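Local structure of KmHsv2 (Kluyveromyces marxianus, 3VU4) at residues S55-K63 with F75-W86; A312-V320 with I329-D337. The protein probably binds membrane phosphoinositides, as a seven-bladed beta-propeller of the PROPPIN family related to the autophagy protein Atg18. All coordinates share one frame; numbering follows the deposited sequence.

Contact 1. Residues S55-K63 with F75-W86; sequences SQEMRHLSK and FVTGVKEVVHIW
Ser62 N gives a straight hydrogen bond to Val76 O, 2.8 Å long with 169° at the hydrogen. Lys63 N approaches the same carbonyl at 3.5 Å, but that bond is weak. Two consecutive residues thus face Val76, which makes a classic beta bulge. Val76 N returns a 3.1 Å bond to Lys63 O and completes the antiparallel hydrogen-bonded pair. The bulge opens the inner strand of a propeller blade. Residues 55-63 run from the end of the preceding blade's outer strand, 50-57, to the start of strand 63-66, so the contact straddles the crossing between two blades. Leu61 O is held from outside by Thr23, and the ammonium of Lys63 leads away to the carbonyl of Lys104.

Beside the bulge, Ser62 OG lies 3.0 Å from Lys80 NZ, which reaches back from the type I turn Val79-Val82. His60 rests its CB against Gly78 N and Thr77 CB, while its ring turns away.

Packing gathers around two aromatic rings. Leu61 CD2 and Met58 SD cover one face of Phe75, making a CH-pi and a Met-aromatic contact. The sulfur stands 3.7 Å from the ring centroid and nearest CZ. Met58 reaches this far because its chain runs out extended through chi1 and chi2, with CG anti to the backbone N (chi1 -165°). It then bends at chi3 (-72°), which carries CE on to Trp86. Met58 CE sits over the face of the Trp86 six-membered ring, 3.6 Å from its centroid and displaced toward CH2.

Contact 2. Residues A312-V320 with I329-D337; sequences AWISESSLV and IETFKVVFD
Val334 sets its CG2 methyl against the six-membered end of the Trp313 indole, 3.9 Å from CH2, the two side chains crossing at about a right angle. This packing sits in a propeller blade, where strands 318-323 and 328-337 form an antiparallel beta hairpin. Leu319 CD2 covers the centre of one face of the Trp313 indole, and the carbonyl of Lys247 takes its NE1.

Leu319 and Phe332 are the hydrogen-bonded pair of the ladder. Phe332 N points almost straight at Leu319 O (2.7 Å, 175° at the hydrogen), and Leu319 N answers to Phe332 O at 3.0 Å. A further bond, from Val334 N to Ser317 O, carries the pairing into the turn before strand 318-323. Ser315 OG shapes that turn. It accepts from Ser317 N (an ST turn) and Ser318 N (an ST motif).

Ser318, Val320, Thr331 and Lys333 share one face of the sheet. Lys333 runs its CG past Ser318 OG (3.2 Å) and, bent at chi2 (-82°) and chi4 (-65°), donates a hydrogen bond from NZ to Ser317 OG in the turn (3.0 Å). A leucine in its place would probably leave Ser317 OG without this donor and the turn less firmly tied to the strand. Val320 and Thr331 run alongside each other, Val320 CG1 3.7 Å from Thr331 OG1. Val320 CB also meets Ile329 CD1.

Leu319 and Phe332 occupy the other face, their CD1 atoms 4.3 Å apart. Leu319 O, besides its bond to Phe332 N, lies in the plane of the Phe332 ring at its edge, 4.0 Å from CD1.

In the fold
The two contacts belong to different blades of the propeller and do not touch: their centres are 32 Å apart, their nearest atoms about 16 Å. Contact 1 lies farther from the centre of the chain and is partly buried. Contact 2 lies deeper, with nine of its twelve touching residues buried. Contact 1 covers a passage from one blade to the next, with little regular pairing and much of its packing from a methionine and two aromatic rings. Contact 2 stays within one blade. There a regular ladder joins neighbouring strands, supported by aliphatic and aromatic packing on its faces and a lysine-serine bond.

Contact 1. Residues S55-K63 with F75-W86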
loop_
_atom_site.group_PDB
_atom_site.type_symbol
_atom_site.label_atom_id
_atom_site.label_comp_id
_atom_site.label_asym_id
_atom_site.label_seq_id
_atom_site.Cartn_x
_atom_site.Cartn_y
_atom_site.Cartn_z
ATOM N N SER A 55 11.870 -13.191 14.939
ATOM C CA SER A 55 12.063 -14.299 14.020
ATOM C C SER A 55 11.193 -15.449 14.519
ATOM O O SER A 55 10.925 -15.558 15.716
ATOM C CB SER A 55 13.528 -14.718 14.001
ATOM O OG SER A 55 13.736 -15.758 13.065
ATOM N N GLN A 56 10.747 -16.306 13.611
ATOM C CA GLN A 56 9.892 -17.422 13.991
ATOM C C GLN A 56 9.917 -18.489 12.916
ATOM O O GLN A 56 9.496 -18.251 11.786
ATOM C CB GLN A 56 8.457 -16.930 14.195
ATOM C CG GLN A 56 7.425 -18.035 14.336
ATOM C CD GLN A 56 7.707 -18.966 15.499
ATOM O OE1 GLN A 56 7.674 -18.557 16.664
ATOM N NE2 GLN A 56 7.990 -20.228 15.189
ATOM N N GLU A 57 10.402 -19.674 13.261
ATOM C CA GLU A 57 10.460 -20.737 12.279
ATOM C C GLU A 57 9.093 -21.269 11.917
ATOM O O GLU A 57 8.205 -21.378 12.759
ATOM C CB GLU A 57 11.343 -21.872 12.763
ATOM C CG GLU A 57 12.805 -21.515 12.751
ATOM C CD GLU A 57 13.672 -22.685 13.133
ATOM O OE1 GLU A 57 14.912 -22.519 13.171
ATOM O OE2 GLU A 57 13.110 -23.774 13.397
ATOM N N MET A 58 8.949 -21.591 10.640
ATOM C CA MET A 58 7.710 -22.106 10.096
ATOM C C MET A 58 7.963 -22.291 8.612
ATOM O O MET A 58 8.619 -21.458 7.983
ATOM C CB MET A 58 6.592 -21.097 10.319
ATOM C CG MET A 58 5.213 -21.651 10.116
ATOM S SD MET A 58 4.030 -20.492 10.780
ATOM C CE MET A 58 4.304 -20.720 12.550
ATOM N N ARG A 59 7.449 -23.378 8.051
ATOM C CA ARG A 59 7.659 -23.654 6.638
ATOM C C ARG A 59 6.367 -23.539 5.850
ATOM O O ARG A 59 5.284 -23.510 6.433
ATOM C CB ARG A 59 8.253 -25.056 6.465
ATOM C CG ARG A 59 9.607 -25.256 7.153
ATOM C CD ARG A 59 10.223 -26.610 6.797
ATOM N NE ARG A 59 10.386 -26.794 5.351
ATOM C CZ ARG A 59 11.230 -26.104 4.581
ATOM N NH1 ARG A 59 12.013 -25.167 5.105
ATOM N NH2 ARG A 59 11.293 -26.351 3.275
ATOM N N HIS A 60 6.494 -23.459 4.527
ATOM C CA HIS A 60 5.343 -23.360 3.637
ATOM C C HIS A 60 4.666 -21.990 3.633
ATOM O O HIS A 60 3.640 -21.804 2.974
ATOM C CB HIS A 60 4.319 -24.440 4.003
ATOM C CG HIS A 60 4.874 -25.827 3.940
ATOM N ND1 HIS A 60 5.012 -26.518 2.755
ATOM C CD2 HIS A 60 5.424 -26.610 4.898
ATOM C CE1 HIS A 60 5.629 -27.663 2.986
ATOM N NE2 HIS A 60 5.890 -27.741 4.278
ATOM N N LEU A 61 5.230 -21.035 4.368
ATOM C CA LEU A 61 4.648 -19.702 4.417
ATOM C C LEU A 61 4.489 -19.148 3.015
ATOM O O LEU A 61 5.462 -18.945 2.295
ATOM C CB LEU A 61 5.501 -18.769 5.262
ATOM C CG LEU A 61 5.375 -19.073 6.752
ATOM C CD1 LEU A 61 6.166 -18.051 7.548
ATOM C CD2 LEU A 61 3.911 -19.038 7.153
ATOM N N SER A 62 3.237 -18.917 2.647
ATOM C CA SER A 62 2.874 -18.422 1.333
ATOM C C SER A 62 2.430 -16.952 1.361
ATOM O O SER A 62 2.583 -16.215 0.372
ATOM C CB SER A 62 1.755 -19.306 0.789
ATOM O OG SER A 62 0.987 -18.629 -0.181
ATOM N N LYS A 63 1.883 -16.540 2.501
ATOM C CA LYS A 63 1.390 -15.188 2.684
ATOM C C LYS A 63 1.459 -14.842 4.170
ATOM O O LYS A 63 1.210 -15.691 5.027
ATOM C CB LYS A 63 -0.045 -15.111 2.160
ATOM C CG LYS A 63 -0.718 -13.758 2.292
ATOM C CD LYS A 63 -1.775 -13.638 1.228
ATOM C CE LYS A 63 -1.104 -13.671 -0.135
ATOM N NZ LYS A 63 -2.060 -13.864 -1.245
ATOM N N PHE A 75 -1.380 -15.894 8.443
ATOM C CA PHE A 75 -0.613 -16.461 7.344
ATOM C C PHE A 75 -1.287 -17.642 6.664
ATOM O O PHE A 75 -2.217 -18.245 7.201
ATOM C CB PHE A 75 0.797 -16.851 7.810
ATOM C CG PHE A 75 0.825 -17.789 8.985
ATOM C CD1 PHE A 75 0.334 -19.086 8.875
ATOM C CD2 PHE A 75 1.381 -17.383 10.198
ATOM C CE1 PHE A 75 0.402 -19.966 9.953
ATOM C CE2 PHE A 75 1.454 -18.259 11.285
ATOM C CZ PHE A 75 0.966 -19.549 11.161
ATOM N N VAL A 76 -0.825 -17.934 5.454
ATOM C CA VAL A 76 -1.331 -19.042 4.661
ATOM C C VAL A 76 -0.107 -19.912 4.438
ATOM O O VAL A 76 0.991 -19.397 4.233
ATOM C CB VAL A 76 -1.868 -18.568 3.294
ATOM C CG1 VAL A 76 -2.272 -19.762 2.442
ATOM C CG2 VAL A 76 -3.052 -17.652 3.494
ATOM N N THR A 77 -0.283 -21.226 4.488
ATOM C CA THR A 77 0.842 -22.132 4.301
ATOM C C THR A 77 0.661 -22.980 3.052
ATOM O O THR A 77 0.437 -22.448 1.960
ATOM C CB THR A 77 1.006 -23.055 5.515
ATOM O OG1 THR A 77 -0.168 -23.862 5.656
ATOM C CG2 THR A 77 1.210 -22.236 6.785
ATOM N N GLY A 78 0.764 -24.296 3.217
ATOM C CA GLY A 78 0.613 -25.194 2.090
ATOM C C GLY A 78 -0.789 -25.089 1.540
ATOM O O GLY A 78 -0.989 -24.806 0.356
ATOM N N VAL A 79 -1.764 -25.315 2.414
ATOM C CA VAL A 79 -3.168 -25.244 2.044
ATOM C C VAL A 79 -3.528 -23.778 1.820
ATOM O O VAL A 79 -3.702 -23.007 2.770
ATOM C CB VAL A 79 -4.050 -25.877 3.147
ATOM C CG1 VAL A 79 -3.609 -25.380 4.516
ATOM C CG2 VAL A 79 -5.519 -25.564 2.893
ATOM N N LYS A 80 -3.631 -23.416 0.544
ATOM C CA LYS A 80 -3.920 -22.056 0.107
ATOM C C LYS A 80 -5.238 -21.455 0.577
ATOM O O LYS A 80 -5.363 -20.231 0.658
ATOM C CB LYS A 80 -3.900 -21.981 -1.422
ATOM C CG LYS A 80 -2.768 -22.728 -2.110
ATOM C CD LYS A 80 -1.488 -21.923 -2.194
ATOM C CE LYS A 80 -0.745 -21.913 -0.879
ATOM N NZ LYS A 80 0.671 -21.488 -1.074
ATOM N N GLU A 81 -6.227 -22.291 0.870
ATOM C CA GLU A 81 -7.521 -21.757 1.283
ATOM C C GLU A 81 -7.711 -21.576 2.781
ATOM O O GLU A 81 -8.820 -21.301 3.236
ATOM C CB GLU A 81 -8.662 -22.610 0.708
ATOM C CG GLU A 81 -8.272 -24.019 0.317
ATOM C CD GLU A 81 -7.330 -24.059 -0.874
ATOM O OE1 GLU A 81 -7.742 -23.641 -1.980
ATOM O OE2 GLU A 81 -6.174 -24.503 -0.699
ATOM N N VAL A 82 -6.632 -21.702 3.545
ATOM C CA VAL A 82 -6.723 -21.548 4.992
ATOM C C VAL A 82 -5.898 -20.376 5.514
ATOM O O VAL A 82 -4.726 -20.230 5.173
ATOM C CB VAL A 82 -6.266 -22.836 5.707
ATOM C CG1 VAL A 82 -6.278 -22.636 7.212
ATOM C CG2 VAL A 82 -7.174 -23.974 5.319
ATOM N N VAL A 83 -6.521 -19.545 6.343
ATOM C CA VAL A 83 -5.848 -18.393 6.925
ATOM C C VAL A 83 -5.686 -18.611 8.426
ATOM O O VAL A 83 -6.669 -18.698 9.162
ATOM C CB VAL A 83 -6.649 -17.096 6.687
ATOM C CG1 VAL A 83 -6.014 -15.946 7.450
ATOM C CG2 VAL A 83 -6.703 -16.783 5.196
ATOM N N HIS A 84 -4.442 -18.694 8.876
ATOM C CA HIS A 84 -4.164 -18.921 10.283
ATOM C C HIS A 84 -3.958 -17.637 11.064
ATOM O O HIS A 84 -3.115 -16.819 10.701
ATOM C CB HIS A 84 -2.897 -19.759 10.450
ATOM C CG HIS A 84 -2.964 -21.114 9.823
ATOM N ND1 HIS A 84 -2.939 -22.276 10.564
ATOM C CD2 HIS A 84 -2.991 -21.497 8.524
ATOM C CE1 HIS A 84 -2.945 -23.316 9.750
ATOM N NE2 HIS A 84 -2.975 -22.870 8.506
ATOM N N ILE A 85 -4.726 -17.453 12.131
ATOM C CA ILE A 85 -4.528 -16.293 12.985
ATOM C C ILE A 85 -3.598 -16.892 14.032
ATOM O O ILE A 85 -3.979 -17.824 14.731
ATOM C CB ILE A 85 -5.830 -15.832 13.643
ATOM C CG1 ILE A 85 -6.898 -15.602 12.570
ATOM C CG2 ILE A 85 -5.585 -14.543 14.422
ATOM C CD1 ILE A 85 -6.530 -14.551 11.549
ATOM N N TRP A 86 -2.378 -16.373 14.122
ATOM C CA TRP A 86 -1.372 -16.905 15.042
ATOM C C TRP A 86 -0.911 -15.925 16.111
ATOM O O TRP A 86 -0.881 -14.716 15.889
ATOM C CB TRP A 86 -0.184 -17.400 14.206
ATOM C CG TRP A 86 1.077 -17.759 14.936
ATOM C CD1 TRP A 86 2.025 -16.897 15.418
ATOM C CD2 TRP A 86 1.588 -19.079 15.152
ATOM N NE1 TRP A 86 3.100 -17.602 15.914
ATOM C CE2 TRP A 86 2.855 -18.941 15.766
ATOM C CE3 TRP A 86 1.097 -20.365 14.892
ATOM C CZ2 TRP A 86 3.642 -20.047 16.111
ATOM C CZ3 TRP A 86 1.880 -21.463 15.238
ATOM C CH2 TRP A 86 3.138 -21.295 15.844
#

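Contact 2. Residues A312-V320 with I329-D337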
loop_
_atom_site.group_PDB
_atom_site.type_symbol
_atom_site.label_atom_id
_atom_site.label_comp_id
_atom_site.label_asym_id
_atom_site.label_seq_id
_atom_site.Cartn_x
_atom_site.Cartn_y
_atom_site.Cartn_z
ATOM N N ALA A 312 6.623 2.634 1.151
ATOM C CA ALA A 312 5.852 3.129 2.278
ATOM C C ALA A 312 6.462 4.420 2.791
ATOM O O ALA A 312 7.677 4.509 3.003
ATOM C CB ALA A 312 5.816 2.087 3.388
ATOM N N TRP A 313 5.625 5.435 2.964
ATOM C CA TRP A 313 6.119 6.701 3.486
ATOM C C TRP A 313 6.272 6.500 4.979
ATOM O O TRP A 313 5.479 5.798 5.601
ATOM C CB TRP A 313 5.138 7.837 3.208
ATOM C CG TRP A 313 5.038 8.206 1.760
ATOM C CD1 TRP A 313 4.327 7.555 0.791
ATOM C CD2 TRP A 313 5.642 9.336 1.121
ATOM N NE1 TRP A 313 4.444 8.215 -0.408
ATOM C CE2 TRP A 313 5.245 9.310 -0.234
ATOM C CE3 TRP A 313 6.474 10.371 1.563
ATOM C CZ2 TRP A 313 5.656 10.284 -1.151
ATOM C CZ3 TRP A 313 6.880 11.339 0.652
ATOM C CH2 TRP A 313 6.470 11.287 -0.692
ATOM N N ILE A 314 7.312 7.084 5.552
ATOM C CA ILE A 314 7.549 6.951 6.980
ATOM C C ILE A 314 7.465 8.325 7.622
ATOM O O ILE A 314 7.687 8.476 8.819
ATOM C CB ILE A 314 8.934 6.325 7.267
ATOM C CG1 ILE A 314 10.046 7.187 6.670
ATOM C CG2 ILE A 314 8.991 4.931 6.690
ATOM C CD1 ILE A 314 11.442 6.759 7.097
ATOM N N SER A 315 7.143 9.322 6.805
ATOM C CA SER A 315 7.017 10.695 7.262
ATOM C C SER A 315 6.405 11.491 6.127
ATOM O O SER A 315 5.948 10.924 5.137
ATOM C CB SER A 315 8.377 11.278 7.604
ATOM O OG SER A 315 8.988 11.826 6.455
ATOM N N GLU A 316 6.406 12.808 6.262
ATOM C CA GLU A 316 5.832 13.655 5.230
ATOM C C GLU A 316 6.799 13.843 4.078
ATOM O O GLU A 316 6.389 14.196 2.969
ATOM C CB GLU A 316 5.443 15.009 5.822
ATOM C CG GLU A 316 4.326 14.902 6.844
ATOM C CD GLU A 316 3.905 16.239 7.431
ATOM O OE1 GLU A 316 2.947 16.249 8.239
ATOM O OE2 GLU A 316 4.523 17.277 7.094
ATOM N N SER A 317 8.079 13.589 4.336
ATOM C CA SER A 317 9.096 13.757 3.306
ATOM C C SER A 317 9.955 12.518 3.014
ATOM O O SER A 317 10.697 12.503 2.031
ATOM C CB SER A 317 10.012 14.921 3.681
ATOM O OG SER A 317 10.716 14.628 4.875
ATOM N N SER A 318 9.871 11.492 3.857
ATOM C CA SER A 318 10.665 10.280 3.642
ATOM C C SER A 318 9.837 9.026 3.407
ATOM O O SER A 318 8.737 8.889 3.940
ATOM C CB SER A 318 11.603 10.031 4.825
ATOM O OG SER A 318 12.620 11.012 4.850
ATOM N N LEU A 319 10.379 8.114 2.605
ATOM C CA LEU A 319 9.709 6.859 2.322
ATOM C C LEU A 319 10.741 5.752 2.133
ATOM O O LEU A 319 11.914 6.016 1.858
ATOM C CB LEU A 319 8.827 6.997 1.078
ATOM C CG LEU A 319 9.499 7.299 -0.256
ATOM C CD1 LEU A 319 9.890 5.999 -0.909
ATOM C CD2 LEU A 319 8.545 8.068 -1.166
ATOM N N VAL A 320 10.305 4.512 2.314
ATOM C CA VAL A 320 11.192 3.373 2.158
ATOM C C VAL A 320 10.746 2.501 0.999
ATOM O O VAL A 320 9.568 2.469 0.627
ATOM C CB VAL A 320 11.237 2.479 3.426
ATOM C CG1 VAL A 320 11.803 3.239 4.588
ATOM C CG2 VAL A 320 9.852 1.961 3.750
ATOM N N ILE A 329 16.371 -2.664 2.147
ATOM C CA ILE A 329 15.435 -1.575 2.365
ATOM C C ILE A 329 16.157 -0.236 2.280
ATOM O O ILE A 329 17.083 0.057 3.042
ATOM C CB ILE A 329 14.693 -1.710 3.721
ATOM C CG1 ILE A 329 13.740 -0.529 3.897
ATOM C CG2 ILE A 329 15.680 -1.794 4.873
ATOM C CD1 ILE A 329 12.786 -0.673 5.055
ATOM N N GLU A 330 15.723 0.563 1.316
ATOM C CA GLU A 330 16.296 1.876 1.062
ATOM C C GLU A 330 15.387 3.001 1.539
ATOM O O GLU A 330 14.181 2.974 1.311
ATOM C CB GLU A 330 16.572 2.007 -0.436
ATOM C CG GLU A 330 17.856 1.324 -0.859
ATOM C CD GLU A 330 17.753 0.640 -2.194
ATOM O OE1 GLU A 330 16.977 1.107 -3.045
ATOM O OE2 GLU A 330 18.469 -0.361 -2.397
ATOM N N THR A 331 15.974 3.990 2.201
ATOM C CA THR A 331 15.226 5.124 2.719
ATOM C C THR A 331 15.486 6.351 1.854
ATOM O O THR A 331 16.634 6.765 1.682
ATOM C CB THR A 331 15.639 5.410 4.168
ATOM O OG1 THR A 331 15.356 4.258 4.967
ATOM C CG2 THR A 331 14.885 6.601 4.726
ATOM N N PHE A 332 14.422 6.927 1.302
ATOM C CA PHE A 332 14.559 8.101 0.444
ATOM C C PHE A 332 13.944 9.352 1.064
ATOM O O PHE A 332 13.023 9.277 1.875
ATOM C CB PHE A 332 13.915 7.843 -0.926
ATOM C CG PHE A 332 14.503 6.670 -1.669
ATOM C CD1 PHE A 332 14.137 5.361 -1.344
ATOM C CD2 PHE A 332 15.439 6.870 -2.682
ATOM C CE1 PHE A 332 14.697 4.265 -2.021
ATOM C CE2 PHE A 332 16.006 5.783 -3.364
ATOM C CZ PHE A 332 15.632 4.474 -3.031
ATOM N N LYS A 333 14.453 10.506 0.664
ATOM C CA LYS A 333 13.959 11.777 1.175
ATOM C C LYS A 333 13.542 12.648 -0.012
ATOM O O LYS A 333 14.253 12.728 -1.021
ATOM C CB LYS A 333 15.069 12.467 1.972
ATOM C CG LYS A 333 14.679 12.999 3.351
ATOM C CD LYS A 333 14.000 14.353 3.278
ATOM C CE LYS A 333 14.225 15.158 4.563
ATOM N NZ LYS A 333 13.605 14.555 5.780
ATOM N N VAL A 334 12.373 13.270 0.097
ATOM C CA VAL A 334 11.875 14.155 -0.952
ATOM C C VAL A 334 12.116 15.565 -0.424
ATOM O O VAL A 334 11.620 15.933 0.639
ATOM C CB VAL A 334 10.373 13.929 -1.215
ATOM C CG1 VAL A 334 9.909 14.812 -2.351
ATOM C CG2 VAL A 334 10.121 12.472 -1.554
ATOM N N VAL A 335 12.884 16.347 -1.169
ATOM C CA VAL A 335 13.239 17.691 -0.742
ATOM C C VAL A 335 13.107 18.752 -1.826
ATOM O O VAL A 335 13.422 18.502 -2.993
ATOM C CB VAL A 335 14.700 17.701 -0.253
ATOM C CG1 VAL A 335 15.090 19.088 0.235
ATOM C CG2 VAL A 335 14.880 16.652 0.832
ATOM N N PHE A 336 12.655 19.942 -1.438
ATOM C CA PHE A 336 12.536 21.028 -2.399
ATOM C C PHE A 336 13.805 21.874 -2.380
ATOM O O PHE A 336 14.256 22.323 -1.327
ATOM C CB PHE A 336 11.331 21.930 -2.108
ATOM C CG PHE A 336 11.024 22.890 -3.235
ATOM C CD1 PHE A 336 10.408 22.437 -4.404
ATOM C CD2 PHE A 336 11.423 24.225 -3.167
ATOM C CE1 PHE A 336 10.198 23.295 -5.488
ATOM C CE2 PHE A 336 11.214 25.091 -4.248
ATOM C CZ PHE A 336 10.603 24.624 -5.409
ATOM N N ASP A 337 14.370 22.077 -3.561
ATOM C CA ASP A 337 15.582 22.860 -3.746
ATOM C C ASP A 337 15.159 24.220 -4.318
ATOM O O ASP A 337 14.803 24.302 -5.498
ATOM C CB ASP A 337 16.476 22.135 -4.751
ATOM C CG ASP A 337 17.863 22.716 -4.828
ATOM O OD1 ASP A 337 18.676 22.400 -3.939
ATOM O OD2 ASP A 337 18.142 23.484 -5.774
#